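Local coordinates for protein anti sigma factor FlgM (Aquifex aeolicus, PDB 1RP3) that binds the flagellar sigma factor sigma-28 (FliA) as its anti-sigma factor and probably helps hold it in an inactive conformation, at residues B[5-10]-B[44-49]; B[12-17]-B[37-42]. One frame throughout, in Å; residues are numbered along the deposited sequence.

Contact 1: residues B[5-10]-B[44-49]; sequences IELSRL and QELSKN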
ATOM      1  N   ILE B   5      20.036   5.997 -18.931  1.00 59.62           N
ATOM      2  CA  ILE B   5      20.200   7.098 -19.874  1.00 56.43           C
ATOM      3  C   ILE B   5      18.842   7.708 -20.207  1.00 54.38           C
ATOM      4  O   ILE B   5      18.689   8.932 -20.240  1.00 53.69           O
ATOM      5  CB  ILE B   5      20.899   6.621 -21.180  1.00 56.99           C
ATOM      6  CG1 ILE B   5      22.294   6.070 -20.850  1.00 57.15           C
ATOM      7  CG2 ILE B   5      20.998   7.770 -22.195  1.00 55.15           C
ATOM      8  CD1 ILE B   5      23.070   5.572 -22.050  1.00 56.09           C
ATOM      9  N   GLU B   6      17.859   6.845 -20.446  1.00 51.67           N
ATOM     10  CA  GLU B   6      16.515   7.294 -20.776  1.00 49.54           C
ATOM     11  C   GLU B   6      15.847   7.984 -19.584  1.00 48.11           C
ATOM     12  O   GLU B   6      15.227   9.042 -19.738  1.00 47.92           O
ATOM     13  CB  GLU B   6      15.672   6.114 -21.281  1.00 49.42           C
ATOM     14  CG  GLU B   6      14.216   6.426 -21.641  1.00 51.52           C
ATOM     15  CD  GLU B   6      14.058   7.445 -22.764  1.00 52.88           C
ATOM     16  OE1 GLU B   6      15.076   7.897 -23.331  1.00 54.09           O
ATOM     17  OE2 GLU B   6      12.899   7.802 -23.080  1.00 55.16           O
ATOM     18  N   LEU B   7      15.997   7.403 -18.396  1.00 45.67           N
ATOM     19  CA  LEU B   7      15.406   7.984 -17.195  1.00 43.84           C
ATOM     20  C   LEU B   7      15.939   9.392 -16.961  1.00 44.29           C
ATOM     21  O   LEU B   7      15.165  10.318 -16.714  1.00 43.98           O
ATOM     22  CB  LEU B   7      15.673   7.102 -15.968  1.00 41.56           C
ATOM     23  CG  LEU B   7      14.898   5.781 -15.907  1.00 40.43           C
ATOM     24  CD1 LEU B   7      15.268   4.981 -14.670  1.00 37.02           C
ATOM     25  CD2 LEU B   7      13.415   6.086 -15.922  1.00 38.26           C
ATOM     26  N   SER B   8      17.256   9.551 -17.085  1.00 43.90           N
ATOM     27  CA  SER B   8      17.913  10.844 -16.896  1.00 42.77           C
ATOM     28  C   SER B   8      17.397  11.864 -17.897  1.00 40.50           C
ATOM     29  O   SER B   8      17.241  13.036 -17.582  1.00 40.71           O
ATOM     30  CB  SER B   8      19.431  10.690 -17.039  1.00 44.02           C
ATOM     31  OG  SER B   8      20.087  11.936 -16.898  1.00 46.94           O
ATOM     32  N   ARG B   9      17.099  11.400 -19.103  1.00 41.17           N
ATOM     33  CA  ARG B   9      16.604  12.279 -20.147  1.00 41.05           C
ATOM     34  C   ARG B   9      15.175  12.688 -19.835  1.00 40.07           C
ATOM     35  O   ARG B   9      14.816  13.861 -19.955  1.00 42.15           O
ATOM     36  CB  ARG B   9      16.670  11.585 -21.513  1.00 44.72           C
ATOM     37  CG  ARG B   9      16.485  12.539 -22.699  1.00 49.37           C
ATOM     38  CD  ARG B   9      15.936  11.826 -23.937  1.00 54.55           C
ATOM     39  NE  ARG B   9      14.559  12.231 -24.230  1.00 57.58           N
ATOM     40  CZ  ARG B   9      13.540  11.388 -24.376  1.00 58.62           C
ATOM     41  NH1 ARG B   9      13.735  10.080 -24.260  1.00 57.50           N
ATOM     42  NH2 ARG B   9      12.320  11.856 -24.626  1.00 58.36           N
ATOM     43  N   LEU B  10      14.374  11.719 -19.400  1.00 37.95           N
ATOM     44  CA  LEU B  10      12.978  11.958 -19.064  1.00 37.61           C
ATOM     45  C   LEU B  10      12.845  12.915 -17.891  1.00 37.91           C
ATOM     46  O   LEU B  10      12.021  13.824 -17.927  1.00 38.42           O
ATOM     47  CB  LEU B  10      12.252  10.633 -18.798  1.00 34.54           C
ATOM     48  CG  LEU B  10      11.963   9.833 -20.075  1.00 31.13           C
ATOM     49  CD1 LEU B  10      11.499   8.436 -19.740  1.00 30.84           C
ATOM     50  CD2 LEU B  10      10.937  10.565 -20.920  1.00 28.35           C
ATOM     51  N   GLN B  44       6.845   3.507 -17.486  1.00 37.13           N
ATOM     52  CA  GLN B  44       7.031   2.426 -18.450  1.00 39.41           C
ATOM     53  C   GLN B  44       8.446   1.868 -18.360  1.00 42.19           C
ATOM     54  O   GLN B  44       8.635   0.653 -18.419  1.00 42.13           O
ATOM     55  CB  GLN B  44       6.741   2.911 -19.869  1.00 38.78           C
ATOM     56  CG  GLN B  44       5.288   3.257 -20.116  1.00 40.59           C
ATOM     57  CD  GLN B  44       5.066   3.930 -21.468  1.00 43.87           C
ATOM     58  OE1 GLN B  44       5.610   3.500 -22.489  1.00 47.27           O
ATOM     59  NE2 GLN B  44       4.250   4.986 -21.479  1.00 41.30           N
ATOM     60  N   GLU B  45       9.430   2.744 -18.157  1.00 44.39           N
ATOM     61  CA  GLU B  45      10.826   2.311 -18.040  1.00 49.74           C
ATOM     62  C   GLU B  45      11.089   1.520 -16.766  1.00 51.87           C
ATOM     63  O   GLU B  45      11.850   0.549 -16.769  1.00 52.91           O
ATOM     64  CB  GLU B  45      11.783   3.506 -18.089  1.00 51.18           C
ATOM     65  CG  GLU B  45      11.869   4.185 -19.443  1.00 57.01           C
ATOM     66  CD  GLU B  45      12.354   3.253 -20.551  1.00 60.00           C
ATOM     67  OE1 GLU B  45      13.396   2.573 -20.364  1.00 59.49           O
ATOM     68  OE2 GLU B  45      11.679   3.208 -21.608  1.00 60.48           O
ATOM     69  N   LEU B  46      10.447   1.933 -15.681  1.00 52.88           N
ATOM     70  CA  LEU B  46      10.632   1.276 -14.399  1.00 55.30           C
ATOM     71  C   LEU B  46       9.964  -0.085 -14.292  1.00 57.74           C
ATOM     72  O   LEU B  46      10.367  -0.914 -13.482  1.00 58.12           O
ATOM     73  CB  LEU B  46      10.132   2.183 -13.278  1.00 53.60           C
ATOM     74  CG  LEU B  46      10.895   3.499 -13.122  1.00 51.28           C
ATOM     75  CD1 LEU B  46      10.280   4.326 -12.009  1.00 47.93           C
ATOM     76  CD2 LEU B  46      12.367   3.218 -12.846  1.00 49.36           C
ATOM     77  N   SER B  47       8.935  -0.311 -15.099  1.00 61.64           N
ATOM     78  CA  SER B  47       8.218  -1.575 -15.055  1.00 66.54           C
ATOM     79  C   SER B  47       8.255  -2.315 -16.382  1.00 70.70           C
ATOM     80  O   SER B  47       7.347  -3.082 -16.703  1.00 72.02           O
ATOM     81  CB  SER B  47       6.773  -1.350 -14.591  1.00 64.59           C
ATOM     82  OG  SER B  47       6.121  -0.359 -15.362  1.00 64.05           O
ATOM     83  N   LYS B  48       9.341  -2.117 -17.123  1.00 75.70           N
ATOM     84  CA  LYS B  48       9.515  -2.748 -18.426  1.00 80.14           C
ATOM     85  C   LYS B  48       9.673  -4.265 -18.318  1.00 84.07           C
ATOM     86  O   LYS B  48       8.892  -5.021 -18.906  1.00 84.19           O
ATOM     87  CB  LYS B  48      10.719  -2.134 -19.155  1.00 78.75           C
ATOM     88  N   ASN B  49      10.670  -4.700 -17.547  1.00 88.15           N
ATOM     89  CA  ASN B  49      10.963  -6.124 -17.371  1.00 91.79           C
ATOM     90  C   ASN B  49      10.281  -6.738 -16.147  1.00 94.02           C
ATOM     91  O   ASN B  49      10.913  -7.467 -15.373  1.00 94.38           O
ATOM     92  CB  ASN B  49      12.482  -6.332 -17.294  1.00 91.75           C
ATOM     93  CG  ASN B  49      13.213  -5.769 -18.507  1.00 92.32           C
ATOM     94  OD1 ASN B  49      12.780  -5.944 -19.649  1.00 92.26           O
ATOM     95  ND2 ASN B  49      14.322  -5.079 -18.259  1.00 91.64           N
TER
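Glu45 carries most of this contact, lying along one flank of helix 5-14 and meeting Glu6, Leu7 and Leu10 through CB and CG and, toward Glu6, also the carboxylate carbon CD. Its CG stands anti to its own carbonyl carbon, and the chain bends at chi2 (-60°), which brings CD up to Glu6 CG. The Glu6 chain leaves the helix with CG anti to the backbone N (chi1 179°) and then bends at chi2, so the two glutamates cross at about a right angle. The touch is carbon on acid group: Glu6 CG sits 3.8 Å from Glu45 CD, and the carboxylate planes are turned 71° apart. Their nearest charged oxygens, Glu6 OE2 and Glu45 OE2, remain 5.0 Å apart. Arg9 probably eases this like-charge proximity, since its NH1 makes a salt bridge to Glu6 OE2 at 2.7 Å; the hydrogen bonds from NH1 to both carboxylate oxygens are strongly bent and weak.

Leu7 holds the apolar half. Its two methyls divide the work: CD2 reaches Glu45 CB at 3.7 Å, the two chains sliding past each other in opposite directions, while CD1 meets Leu46 CD2 at 3.9 Å as those leucines cross obliquely. Leu10 adds a looser touch of CD1 on Glu45 CG.

Here the first helix meets the C-terminal end of helix 31-46, which stops at Leu46. Residues of the sigma-28 chain also pack here: its Leu19 on Leu7 and its Lys26 on Leu46.

Contact 2: residues B[12-17]-B[37-42]; sequences GLLLET and VTLSKI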
ATOM      1  N   GLY B  12      14.930  15.143 -17.119  1.00 42.20           N
ATOM      2  CA  GLY B  12      15.319  16.430 -17.670  1.00 40.79           C
ATOM      3  C   GLY B  12      14.151  17.184 -18.283  1.00 42.54           C
ATOM      4  O   GLY B  12      14.044  18.400 -18.114  1.00 40.87           O
ATOM      5  N   LEU B  13      13.262  16.464 -18.978  1.00 43.93           N
ATOM      6  CA  LEU B  13      12.084  17.078 -19.609  1.00 45.36           C
ATOM      7  C   LEU B  13      11.116  17.548 -18.539  1.00 46.04           C
ATOM      8  O   LEU B  13      10.518  18.616 -18.645  1.00 46.79           O
ATOM      9  CB  LEU B  13      11.358  16.084 -20.530  1.00 46.33           C
ATOM     10  CG  LEU B  13      12.119  15.534 -21.732  1.00 47.32           C
ATOM     11  CD1 LEU B  13      11.143  14.792 -22.626  1.00 46.71           C
ATOM     12  CD2 LEU B  13      12.769  16.673 -22.506  1.00 48.99           C
ATOM     13  N   LEU B  14      11.000  16.741 -17.493  1.00 46.12           N
ATOM     14  CA  LEU B  14      10.118  17.012 -16.373  1.00 46.42           C
ATOM     15  C   LEU B  14      10.545  18.263 -15.614  1.00 48.58           C
ATOM     16  O   LEU B  14       9.730  19.163 -15.387  1.00 46.78           O
ATOM     17  CB  LEU B  14      10.139  15.811 -15.433  1.00 43.72           C
ATOM     18  CG  LEU B  14       8.856  15.389 -14.744  1.00 41.54           C
ATOM     19  CD1 LEU B  14       7.729  15.270 -15.751  1.00 36.83           C
ATOM     20  CD2 LEU B  14       9.113  14.070 -14.039  1.00 37.80           C
ATOM     21  N   LEU B  15      11.822  18.312 -15.231  1.00 51.58           N
ATOM     22  CA  LEU B  15      12.387  19.432 -14.482  1.00 56.23           C
ATOM     23  C   LEU B  15      12.596  20.707 -15.293  1.00 59.18           C
ATOM     24  O   LEU B  15      13.007  21.731 -14.735  1.00 59.24           O
ATOM     25  CB  LEU B  15      13.698  19.020 -13.798  1.00 57.66           C
ATOM     26  CG  LEU B  15      13.593  18.278 -12.458  1.00 59.01           C
ATOM     27  CD1 LEU B  15      12.702  17.059 -12.576  1.00 59.59           C
ATOM     28  CD2 LEU B  15      14.973  17.880 -11.978  1.00 57.76           C
ATOM     29  N   GLU B  16      12.363  20.640 -16.603  1.00 63.60           N
ATOM     30  CA  GLU B  16      12.487  21.822 -17.456  1.00 67.02           C
ATOM     31  C   GLU B  16      11.171  22.621 -17.518  1.00 70.13           C
ATOM     32  O   GLU B  16      11.153  23.748 -18.014  1.00 70.89           O
ATOM     33  CB  GLU B  16      12.909  21.412 -18.842  1.00 65.28           C
ATOM     34  N   THR B  17      10.079  22.021 -17.036  1.00 73.37           N
ATOM     35  CA  THR B  17       8.764  22.671 -17.010  1.00 75.57           C
ATOM     36  C   THR B  17       8.441  23.070 -15.570  1.00 76.82           C
ATOM     37  O   THR B  17       7.420  23.688 -15.297  1.00 78.52           O
ATOM     38  CB  THR B  17       7.627  21.740 -17.527  1.00 76.47           C
ATOM     39  OG1 THR B  17       7.592  20.540 -16.748  1.00 76.83           O
ATOM     40  CG2 THR B  17       7.831  21.382 -18.998  1.00 77.77           C
ATOM     41  N   VAL B  37       2.452  12.638 -19.926  1.00 38.31           N
ATOM     42  CA  VAL B  37       3.098  11.698 -20.837  1.00 36.89           C
ATOM     43  C   VAL B  37       4.507  11.341 -20.378  1.00 35.62           C
ATOM     44  O   VAL B  37       4.906  10.177 -20.406  1.00 38.60           O
ATOM     45  CB  VAL B  37       3.124  12.248 -22.293  1.00 37.78           C
ATOM     46  CG1 VAL B  37       4.102  11.463 -23.175  1.00 34.99           C
ATOM     47  CG2 VAL B  37       1.743  12.162 -22.884  1.00 38.53           C
ATOM     48  N   THR B  38       5.271  12.346 -19.987  1.00 33.74           N
ATOM     49  CA  THR B  38       6.631  12.113 -19.519  1.00 32.50           C
ATOM     50  C   THR B  38       6.610  11.182 -18.301  1.00 31.84           C
ATOM     51  O   THR B  38       7.388  10.232 -18.233  1.00 32.19           O
ATOM     52  CB  THR B  38       7.306  13.439 -19.165  1.00 31.67           C
ATOM     53  OG1 THR B  38       7.271  14.302 -20.302  1.00 33.46           O
ATOM     54  CG2 THR B  38       8.737  13.225 -18.755  1.00 29.97           C
ATOM     55  N   LEU B  39       5.697  11.444 -17.363  1.00 30.05           N
ATOM     56  CA  LEU B  39       5.563  10.622 -16.158  1.00 30.70           C
ATOM     57  C   LEU B  39       5.221   9.188 -16.532  1.00 30.34           C
ATOM     58  O   LEU B  39       5.775   8.235 -15.960  1.00 28.38           O
ATOM     59  CB  LEU B  39       4.505  11.207 -15.216  1.00 27.47           C
ATOM     60  CG  LEU B  39       4.985  12.450 -14.450  1.00 29.19           C
ATOM     61  CD1 LEU B  39       3.815  13.229 -13.837  1.00 25.47           C
ATOM     62  CD2 LEU B  39       5.979  12.034 -13.389  1.00 25.76           C
ATOM     63  N   SER B  40       4.342   9.041 -17.522  1.00 30.74           N
ATOM     64  CA  SER B  40       3.956   7.721 -18.001  1.00 31.60           C
ATOM     65  C   SER B  40       5.167   6.985 -18.581  1.00 33.13           C
ATOM     66  O   SER B  40       5.370   5.791 -18.328  1.00 33.09           O
ATOM     67  CB  SER B  40       2.864   7.816 -19.057  1.00 32.12           C
ATOM     68  OG  SER B  40       2.461   6.510 -19.423  1.00 33.19           O
ATOM     69  N   LYS B  41       5.992   7.710 -19.328  1.00 34.41           N
ATOM     70  CA  LYS B  41       7.176   7.101 -19.911  1.00 35.92           C
ATOM     71  C   LYS B  41       8.145   6.659 -18.835  1.00 36.36           C
ATOM     72  O   LYS B  41       8.762   5.606 -18.964  1.00 37.63           O
ATOM     73  CB  LYS B  41       7.876   8.049 -20.875  1.00 38.56           C
ATOM     74  CG  LYS B  41       7.119   8.319 -22.166  1.00 38.10           C
ATOM     75  CD  LYS B  41       8.031   9.073 -23.116  1.00 38.10           C
ATOM     76  CE  LYS B  41       7.377   9.365 -24.439  1.00 37.68           C
ATOM     77  NZ  LYS B  41       8.327  10.069 -25.343  1.00 38.10           N
ATOM     78  N   ILE B  42       8.310   7.480 -17.794  1.00 35.73           N
ATOM     79  CA  ILE B  42       9.192   7.126 -16.685  1.00 31.70           C
ATOM     80  C   ILE B  42       8.672   5.831 -16.044  1.00 31.88           C
ATOM     81  O   ILE B  42       9.453   4.918 -15.771  1.00 30.34           O
ATOM     82  CB  ILE B  42       9.287   8.260 -15.623  1.00 33.05           C
ATOM     83  CG1 ILE B  42       9.984   9.482 -16.223  1.00 32.32           C
ATOM     84  CG2 ILE B  42      10.033   7.769 -14.367  1.00 31.92           C
ATOM     85  CD1 ILE B  42      10.103  10.655 -15.282  1.00 34.05           C
TER
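No ring, amide, guanidinium or carboxylate takes part across this interface, so there are no faces to cover and no edges to bond; aliphatic branches do all the packing. Leu14 makes most of the contact. Its chi1 of -143° lies some way from a staggered position, and with chi2 near +50° it sends the two methyls to different neighbours on helix 31-46. CD1 meets Thr38 CG2 at 3.8 Å, the leucine and threonine sliding past each other in opposite directions. CD2 touches two further side chains: Leu39 CD2 lies 3.8 Å from it, on a chain crossing at about a right angle, and Ile42 CD1 is also 3.8 Å from Leu14 CD2, approaching obliquely.

Thr38 is turned to suit this. With chi1 at -56°, its CG2 is anti to the backbone N and faces the leucine, whereas OG1 hydrogen-bonds to the carbonyl oxygen of Glu34 one turn earlier, so the buried hydroxyl is satisfied by its own helix. Leu13 makes a looser contact at the margin, its CB 4.3 Å from Thr38 CG2. An alanine in place of Leu14 would lose both methyls and with them the packing on Thr38, Leu39 and Ile42, which would probably loosen this end of the helix pair.

From Leu14 to Thr17 the chain makes a type I turn, and Thr17 OG1 lies within reach of both Leu14 O and Asp35 OD1. The contact thus joins the C-terminal part of helix 5-14 to the middle of helix 31-46, and sigma-28 adds to the cover: Ile54 of that chain packs on Leu14, and Ser47 of that chain on Leu39.

From the N terminus the chain runs through helix 5-14, a turn and an unmodelled stretch at 18-27, then returns along helix 31-46. Contact 2 closes the inner loop of this hairpin, between 12-17 and 37-42. Contact 1 closes the wider one, between 5-10 and 44-49, so contact 2 lies wholly within contact 1 and neither crosses the other. The two helices run roughly antiparallel, and the contacts join into one continuous seam: Leu10 packs against Thr38, Lys41 and Ile42, bridging the two contacts, whose centres are about 11 Å apart. Helices 56-68 and 76-87 take no part, and this paired unit sits against the sigma-28 chain.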